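Local structure of putative ATP-dependent endonuclease of the OLD family (Thermus scotoductus, 6P74) at residues G380-A385 and I401-C406; L414-C419 and I424-V429. The protein degrades linear or supercoiled double-stranded DNA from 5' to 3' with divalent metal ions, nicks circular DNA, and hydrolyses ATP in a DNA-stimulated reaction. One frame throughout, in Å; residues are numbered along the deposited sequence.

Overall arrangement
Both contacts lie in the Toprim domain, and both rest on its parallel sheet, with strand order 401-405, 372-376, 426-431, 472-475. The chain leaves the inner strand 372-376 into helix 379-391. Contact 1 closes the return from this helix to the edge strand 401-405. Helix 409-422 then follows, and contact 2 closes the short turn from it into strand 426-431, on the other side of strand 372-376. The two loops are in series and neither nests nor crosses. Their centres are about 13 Å apart. They meet where Cys406 SG packs on Ile415 CG1, at 3.9 Å.

Contact 1 (G380-A385 and I401-C406); sequences GDRVAA and IAVVDC
Arg382 lays the methylene part of its side chain over Val403, with Arg382 CG 3.7 Å from Val403 CG1. CG stands anti to the backbone N of Arg382 (chi1 -173°), and the chain runs extended to NE, which carries the guanidinium along the strand. There Arg382 NE donates a hydrogen bond of 2.7 Å to Val403 O. The N-H points almost straight at the oxygen, at 165°. The oxygen lies in the guanidinium plane, but NE sits above the carbonyl plane, 39° out of it. A water accepts from Arg382 NH2 at 3.1 Å and from Val403 N at 2.8 Å. The guanidinium thus reaches both polar backbone atoms of Val403, one directly and one through water. These elements belong to a beta-alpha-beta unit of the Toprim fold, in which helix 379-391 links strand 372-376 to edge strand 401-405; its segment 380-385 runs nearly antiparallel to the latter. About one turn further along the helix, Ala385 CB meets Val403 CG1 at 3.9 Å. Leu386 and Phe389 add to the cover of Val403. Asp381, on the same helix turn as Arg382, probably binds the second of two divalent metal ions.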
ATOM      1  N   GLY A 380       0.727  11.382  44.337  1.00 62.22           N
ATOM      2  CA  GLY A 380      -0.505  11.625  45.073  1.00 64.17           C
ATOM      3  C   GLY A 380      -1.507  12.472  44.305  1.00 66.72           C
ATOM      4  O   GLY A 380      -2.718  12.267  44.418  1.00 67.03           O
ATOM      5  N   ASP A 381      -1.027  13.411  43.495  1.00 61.82           N
ATOM      6  CA  ASP A 381      -1.963  14.246  42.749  1.00 60.41           C
ATOM      7  C   ASP A 381      -2.631  13.456  41.635  1.00 58.84           C
ATOM      8  O   ASP A 381      -3.820  13.650  41.354  1.00 59.37           O
ATOM      9  CB  ASP A 381      -1.242  15.474  42.199  1.00 61.20           C
ATOM     10  CG  ASP A 381      -0.438  16.192  43.270  1.00 70.04           C
ATOM     11  OD1 ASP A 381      -1.056  16.678  44.265  1.00 69.83           O
ATOM     12  OD2 ASP A 381       0.814  16.249  43.130  1.00 63.34           O
ATOM     13  N   ARG A 382      -1.881  12.564  40.989  1.00 59.36           N
ATOM     14  CA  ARG A 382      -2.466  11.718  39.955  1.00 64.28           C
ATOM     15  C   ARG A 382      -3.545  10.814  40.542  1.00 63.76           C
ATOM     16  O   ARG A 382      -4.661  10.742  40.015  1.00 68.73           O
ATOM     17  CB  ARG A 382      -1.374  10.894  39.280  1.00 61.60           C
ATOM     18  CG  ARG A 382      -1.857  10.125  38.083  1.00 68.22           C
ATOM     19  CD  ARG A 382      -0.706   9.788  37.159  1.00 68.25           C
ATOM     20  NE  ARG A 382      -1.228   9.208  35.937  1.00 68.18           N
ATOM     21  CZ  ARG A 382      -1.541   7.929  35.793  1.00 66.19           C
ATOM     22  NH1 ARG A 382      -1.367   7.076  36.793  1.00 62.06           N
ATOM     23  NH2 ARG A 382      -2.042   7.513  34.645  1.00 65.43           N
ATOM     24  N   VAL A 383      -3.228  10.128  41.647  1.00 59.68           N
ATOM     25  CA  VAL A 383      -4.217   9.280  42.314  1.00 69.07           C
ATOM     26  C   VAL A 383      -5.491  10.063  42.585  1.00 65.38           C
ATOM     27  O   VAL A 383      -6.599   9.584  42.330  1.00 67.07           O
ATOM     28  CB  VAL A 383      -3.648   8.696  43.618  1.00 64.31           C
ATOM     29  CG1 VAL A 383      -4.745   7.949  44.382  1.00 61.07           C
ATOM     30  CG2 VAL A 383      -2.473   7.776  43.326  1.00 60.57           C
ATOM     31  N   ALA A 384      -5.352  11.271  43.129  1.00 68.08           N
ATOM     32  CA  ALA A 384      -6.527  12.068  43.452  1.00 64.10           C
ATOM     33  C   ALA A 384      -7.265  12.493  42.189  1.00 64.80           C
ATOM     34  O   ALA A 384      -8.497  12.389  42.120  1.00 65.54           O
ATOM     35  CB  ALA A 384      -6.124  13.288  44.283  1.00 56.13           C
ATOM     36  N   ALA A 385      -6.525  12.946  41.169  1.00 59.72           N
ATOM     37  CA  ALA A 385      -7.141  13.268  39.888  1.00 60.06           C
ATOM     38  C   ALA A 385      -7.982  12.100  39.360  1.00 59.06           C
ATOM     39  O   ALA A 385      -9.176  12.258  39.058  1.00 68.41           O
ATOM     40  CB  ALA A 385      -6.059  13.676  38.882  1.00 56.64           C
ATOM     41  N   ILE A 401      -7.531  11.331  27.510  1.00 76.29           N
ATOM     42  CA  ILE A 401      -6.951  12.348  28.377  1.00 73.75           C
ATOM     43  C   ILE A 401      -5.823  11.702  29.157  1.00 63.16           C
ATOM     44  O   ILE A 401      -6.046  10.728  29.883  1.00 65.14           O
ATOM     45  CB  ILE A 401      -7.995  12.954  29.327  1.00 73.69           C
ATOM     46  CG1 ILE A 401      -9.120  13.618  28.527  1.00 79.67           C
ATOM     47  CG2 ILE A 401      -7.305  13.954  30.287  1.00 61.60           C
ATOM     48  CD1 ILE A 401     -10.313  14.003  29.367  1.00 75.27           C
ATOM     49  N   ALA A 402      -4.613  12.226  29.012  1.00 62.02           N
ATOM     50  CA  ALA A 402      -3.493  11.759  29.815  1.00 65.88           C
ATOM     51  C   ALA A 402      -3.410  12.572  31.091  1.00 69.15           C
ATOM     52  O   ALA A 402      -3.347  13.802  31.048  1.00 70.54           O
ATOM     53  CB  ALA A 402      -2.176  11.885  29.061  1.00 60.28           C
ATOM     54  N   VAL A 403      -3.417  11.889  32.221  1.00 65.82           N
ATOM     55  CA  VAL A 403      -3.126  12.508  33.499  1.00 59.70           C
ATOM     56  C   VAL A 403      -1.658  12.236  33.795  1.00 63.13           C
ATOM     57  O   VAL A 403      -1.260  11.084  33.992  1.00 63.43           O
ATOM     58  CB  VAL A 403      -4.036  11.958  34.599  1.00 64.08           C
ATOM     59  CG1 VAL A 403      -3.666  12.592  35.944  1.00 59.40           C
ATOM     60  CG2 VAL A 403      -5.503  12.191  34.216  1.00 67.03           C
ATOM     61  N   VAL A 404      -0.846  13.283  33.848  1.00 67.49           N
ATOM     62  CA  VAL A 404       0.606  13.145  33.816  1.00 61.33           C
ATOM     63  C   VAL A 404       1.199  13.636  35.129  1.00 66.14           C
ATOM     64  O   VAL A 404       1.066  14.814  35.484  1.00 66.59           O
ATOM     65  CB  VAL A 404       1.206  13.908  32.634  1.00 60.25           C
ATOM     66  CG1 VAL A 404       0.933  15.393  32.779  1.00 62.15           C
ATOM     67  CG2 VAL A 404       2.668  13.640  32.601  1.00 60.49           C
ATOM     68  N   ASP A 405       1.872  12.729  35.827  1.00 71.66           N
ATOM     69  CA  ASP A 405       2.679  13.017  37.010  1.00 64.44           C
ATOM     70  C   ASP A 405       4.009  13.608  36.536  1.00 62.02           C
ATOM     71  O   ASP A 405       4.851  12.903  35.964  1.00 59.85           O
ATOM     72  CB  ASP A 405       2.820  11.700  37.784  1.00 64.69           C
ATOM     73  CG  ASP A 405       3.923  11.699  38.841  1.00 72.95           C
ATOM     74  OD1 ASP A 405       4.611  12.718  39.040  1.00 73.21           O
ATOM     75  OD2 ASP A 405       4.091  10.627  39.490  1.00 75.57           O
ATOM     76  N   CYS A 406       4.195  14.906  36.717  1.00 63.24           N
ATOM     77  CA  CYS A 406       5.315  15.572  36.055  1.00 61.90           C
ATOM     78  C   CYS A 406       6.582  15.615  36.900  1.00 65.42           C
ATOM     79  O   CYS A 406       7.629  16.055  36.402  1.00 62.67           O
ATOM     80  CB  CYS A 406       4.935  16.998  35.648  1.00 56.57           C
ATOM     81  SG  CYS A 406       3.559  17.140  34.444  1.00 58.70           S
TER
HETATM   82  O   HOH W   1      -3.434   9.080  32.299  1.00 78.25           O

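Contact 2 (L414-C419 and I424-V429); sequences LIVGVC and IPFVVV
Cys419 O accepts a hydrogen bond from Ile424 N at 3.0 Å, joining the end of the helical segment to the residue that leads into the strand. The N-H...O angle is 153°, and the donor is tilted 21° from the carbonyl plane. Beside this bond, Cys419 CB packs against Ile424 CB at 4.1 Å. Cys419 CB also meets Phe426 CD1 at 3.7 Å. Cys419 SG makes a looser sulfur-aromatic contact, 5.3 Å from the centroid of the Phe426 ring and oblique to it. Phe426 CG lies between its own backbone N and carbonyl carbon (chi1 65°), a setting that turns the ring toward the helix. Val416 meets the far part of the ring, with Val416 CG2 3.7 Å from Phe426 CE2. Val416 CG2 also touches Val428 CG2 at 3.6 Å, so one methyl bridges two strand residues. All five touching residues are buried. Leu375 of strand 372-376 also packs on Val416, while the opposite face of strand 426-431 is covered by helix 513-523 through Val427 and Val429. Segment 414-419 of helix 409-422 runs back nearly antiparallel to the strand it feeds, as in the parallel alpha/beta core of a Toprim domain.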
ATOM      1  N   LEU A 414       8.497  21.859  32.197  1.00 60.71           N
ATOM      2  CA  LEU A 414       9.051  21.158  31.049  1.00 63.84           C
ATOM      3  C   LEU A 414       7.939  20.639  30.152  1.00 61.90           C
ATOM      4  O   LEU A 414       7.930  20.901  28.948  1.00 65.50           O
ATOM      5  CB  LEU A 414       9.963  20.023  31.513  1.00 63.20           C
ATOM      6  CG  LEU A 414      10.693  19.210  30.445  1.00 67.01           C
ATOM      7  CD1 LEU A 414      11.384  20.139  29.439  1.00 63.62           C
ATOM      8  CD2 LEU A 414      11.726  18.358  31.134  1.00 65.50           C
ATOM      9  N   ILE A 415       6.967  19.929  30.732  1.00 62.10           N
ATOM     10  CA  ILE A 415       5.919  19.308  29.929  1.00 59.86           C
ATOM     11  C   ILE A 415       5.026  20.371  29.311  1.00 61.91           C
ATOM     12  O   ILE A 415       4.546  20.214  28.181  1.00 67.39           O
ATOM     13  CB  ILE A 415       5.087  18.315  30.771  1.00 60.40           C
ATOM     14  CG1 ILE A 415       5.967  17.256  31.419  1.00 60.56           C
ATOM     15  CG2 ILE A 415       4.009  17.655  29.910  1.00 51.64           C
ATOM     16  CD1 ILE A 415       6.867  16.564  30.463  1.00 64.82           C
ATOM     17  N   VAL A 416       4.749  21.451  30.056  1.00 60.35           N
ATOM     18  CA  VAL A 416       4.016  22.578  29.485  1.00 58.21           C
ATOM     19  C   VAL A 416       4.723  23.103  28.233  1.00 63.17           C
ATOM     20  O   VAL A 416       4.094  23.325  27.191  1.00 67.21           O
ATOM     21  CB  VAL A 416       3.830  23.690  30.528  1.00 57.88           C
ATOM     22  CG1 VAL A 416       3.604  25.034  29.823  1.00 57.77           C
ATOM     23  CG2 VAL A 416       2.647  23.374  31.411  1.00 59.78           C
ATOM     24  N   GLY A 417       6.043  23.300  28.316  1.00 56.76           N
ATOM     25  CA  GLY A 417       6.778  23.840  27.176  1.00 62.45           C
ATOM     26  C   GLY A 417       6.713  22.943  25.951  1.00 64.58           C
ATOM     27  O   GLY A 417       6.583  23.420  24.825  1.00 75.86           O
ATOM     28  N   VAL A 418       6.761  21.632  26.161  1.00 61.82           N
ATOM     29  CA  VAL A 418       6.599  20.690  25.060  1.00 63.37           C
ATOM     30  C   VAL A 418       5.170  20.731  24.529  1.00 66.34           C
ATOM     31  O   VAL A 418       4.950  20.855  23.318  1.00 64.88           O
ATOM     32  CB  VAL A 418       7.008  19.277  25.513  1.00 64.85           C
ATOM     33  CG1 VAL A 418       6.638  18.259  24.465  1.00 66.30           C
ATOM     34  CG2 VAL A 418       8.500  19.245  25.787  1.00 70.06           C
ATOM     35  N   CYS A 419       4.172  20.648  25.421  1.00 62.47           N
ATOM     36  CA  CYS A 419       2.782  20.731  24.968  1.00 63.52           C
ATOM     37  C   CYS A 419       2.510  22.035  24.223  1.00 62.41           C
ATOM     38  O   CYS A 419       1.837  22.043  23.183  1.00 57.43           O
ATOM     39  CB  CYS A 419       1.814  20.611  26.149  1.00 58.48           C
ATOM     40  SG  CYS A 419       1.772  19.005  26.902  1.00 64.33           S
ATOM     41  N   ILE A 424      -0.495  20.548  21.952  1.00 68.95           N
ATOM     42  CA  ILE A 424      -1.306  19.603  22.717  1.00 67.86           C
ATOM     43  C   ILE A 424      -2.105  20.411  23.736  1.00 67.92           C
ATOM     44  O   ILE A 424      -1.506  21.187  24.492  1.00 63.10           O
ATOM     45  CB  ILE A 424      -0.431  18.550  23.405  1.00 66.97           C
ATOM     46  CG1 ILE A 424       0.460  17.862  22.375  1.00 70.60           C
ATOM     47  CG2 ILE A 424      -1.280  17.528  24.109  1.00 63.30           C
ATOM     48  CD1 ILE A 424       1.737  17.289  22.968  1.00 67.34           C
ATOM     49  N   PRO A 425      -3.432  20.308  23.756  1.00 69.20           N
ATOM     50  CA  PRO A 425      -4.201  21.008  24.790  1.00 67.79           C
ATOM     51  C   PRO A 425      -3.909  20.405  26.150  1.00 68.33           C
ATOM     52  O   PRO A 425      -3.718  19.192  26.278  1.00 65.58           O
ATOM     53  CB  PRO A 425      -5.663  20.778  24.378  1.00 62.96           C
ATOM     54  CG  PRO A 425      -5.600  20.291  22.983  1.00 70.08           C
ATOM     55  CD  PRO A 425      -4.305  19.563  22.844  1.00 70.01           C
ATOM     56  N   PHE A 426      -3.877  21.257  27.174  1.00 61.21           N
ATOM     57  CA  PHE A 426      -3.524  20.778  28.502  1.00 60.05           C
ATOM     58  C   PHE A 426      -4.148  21.678  29.562  1.00 63.24           C
ATOM     59  O   PHE A 426      -4.491  22.832  29.304  1.00 59.45           O
ATOM     60  CB  PHE A 426      -2.002  20.721  28.688  1.00 53.74           C
ATOM     61  CG  PHE A 426      -1.346  22.072  28.641  1.00 59.32           C
ATOM     62  CD1 PHE A 426      -0.966  22.624  27.434  1.00 54.32           C
ATOM     63  CD2 PHE A 426      -1.157  22.807  29.802  1.00 60.68           C
ATOM     64  CE1 PHE A 426      -0.392  23.886  27.382  1.00 61.05           C
ATOM     65  CE2 PHE A 426      -0.579  24.055  29.767  1.00 57.62           C
ATOM     66  CZ  PHE A 426      -0.188  24.598  28.548  1.00 64.31           C
ATOM     67  N   VAL A 427      -4.294  21.127  30.767  1.00 63.97           N
ATOM     68  CA  VAL A 427      -4.592  21.899  31.968  1.00 60.13           C
ATOM     69  C   VAL A 427      -3.527  21.565  33.021  1.00 55.88           C
ATOM     70  O   VAL A 427      -3.081  20.417  33.136  1.00 57.13           O
ATOM     71  CB  VAL A 427      -6.025  21.605  32.470  1.00 60.70           C
ATOM     72  CG1 VAL A 427      -6.300  22.272  33.818  1.00 58.61           C
ATOM     73  CG2 VAL A 427      -7.070  22.042  31.430  1.00 56.96           C
ATOM     74  N   VAL A 428      -3.092  22.575  33.765  1.00 56.52           N
ATOM     75  CA  VAL A 428      -2.184  22.398  34.891  1.00 56.71           C
ATOM     76  C   VAL A 428      -2.964  22.556  36.204  1.00 59.22           C
ATOM     77  O   VAL A 428      -3.731  23.518  36.372  1.00 54.05           O
ATOM     78  CB  VAL A 428      -1.031  23.413  34.848  1.00 57.88           C
ATOM     79  CG1 VAL A 428      -0.088  23.137  35.986  1.00 54.59           C
ATOM     80  CG2 VAL A 428      -0.298  23.376  33.507  1.00 57.97           C
ATOM     81  N   VAL A 429      -2.732  21.652  37.156  1.00 58.03           N
ATOM     82  CA  VAL A 429      -3.106  21.883  38.554  1.00 61.69           C
ATOM     83  C   VAL A 429      -1.862  21.682  39.399  1.00 54.77           C
ATOM     84  O   VAL A 429      -1.165  20.676  39.245  1.00 60.44           O
ATOM     85  CB  VAL A 429      -4.215  20.943  39.073  1.00 71.38           C
ATOM     86  CG1 VAL A 429      -5.025  21.636  40.159  1.00 77.32           C
ATOM     87  CG2 VAL A 429      -5.077  20.420  37.959  1.00 79.01           C
TER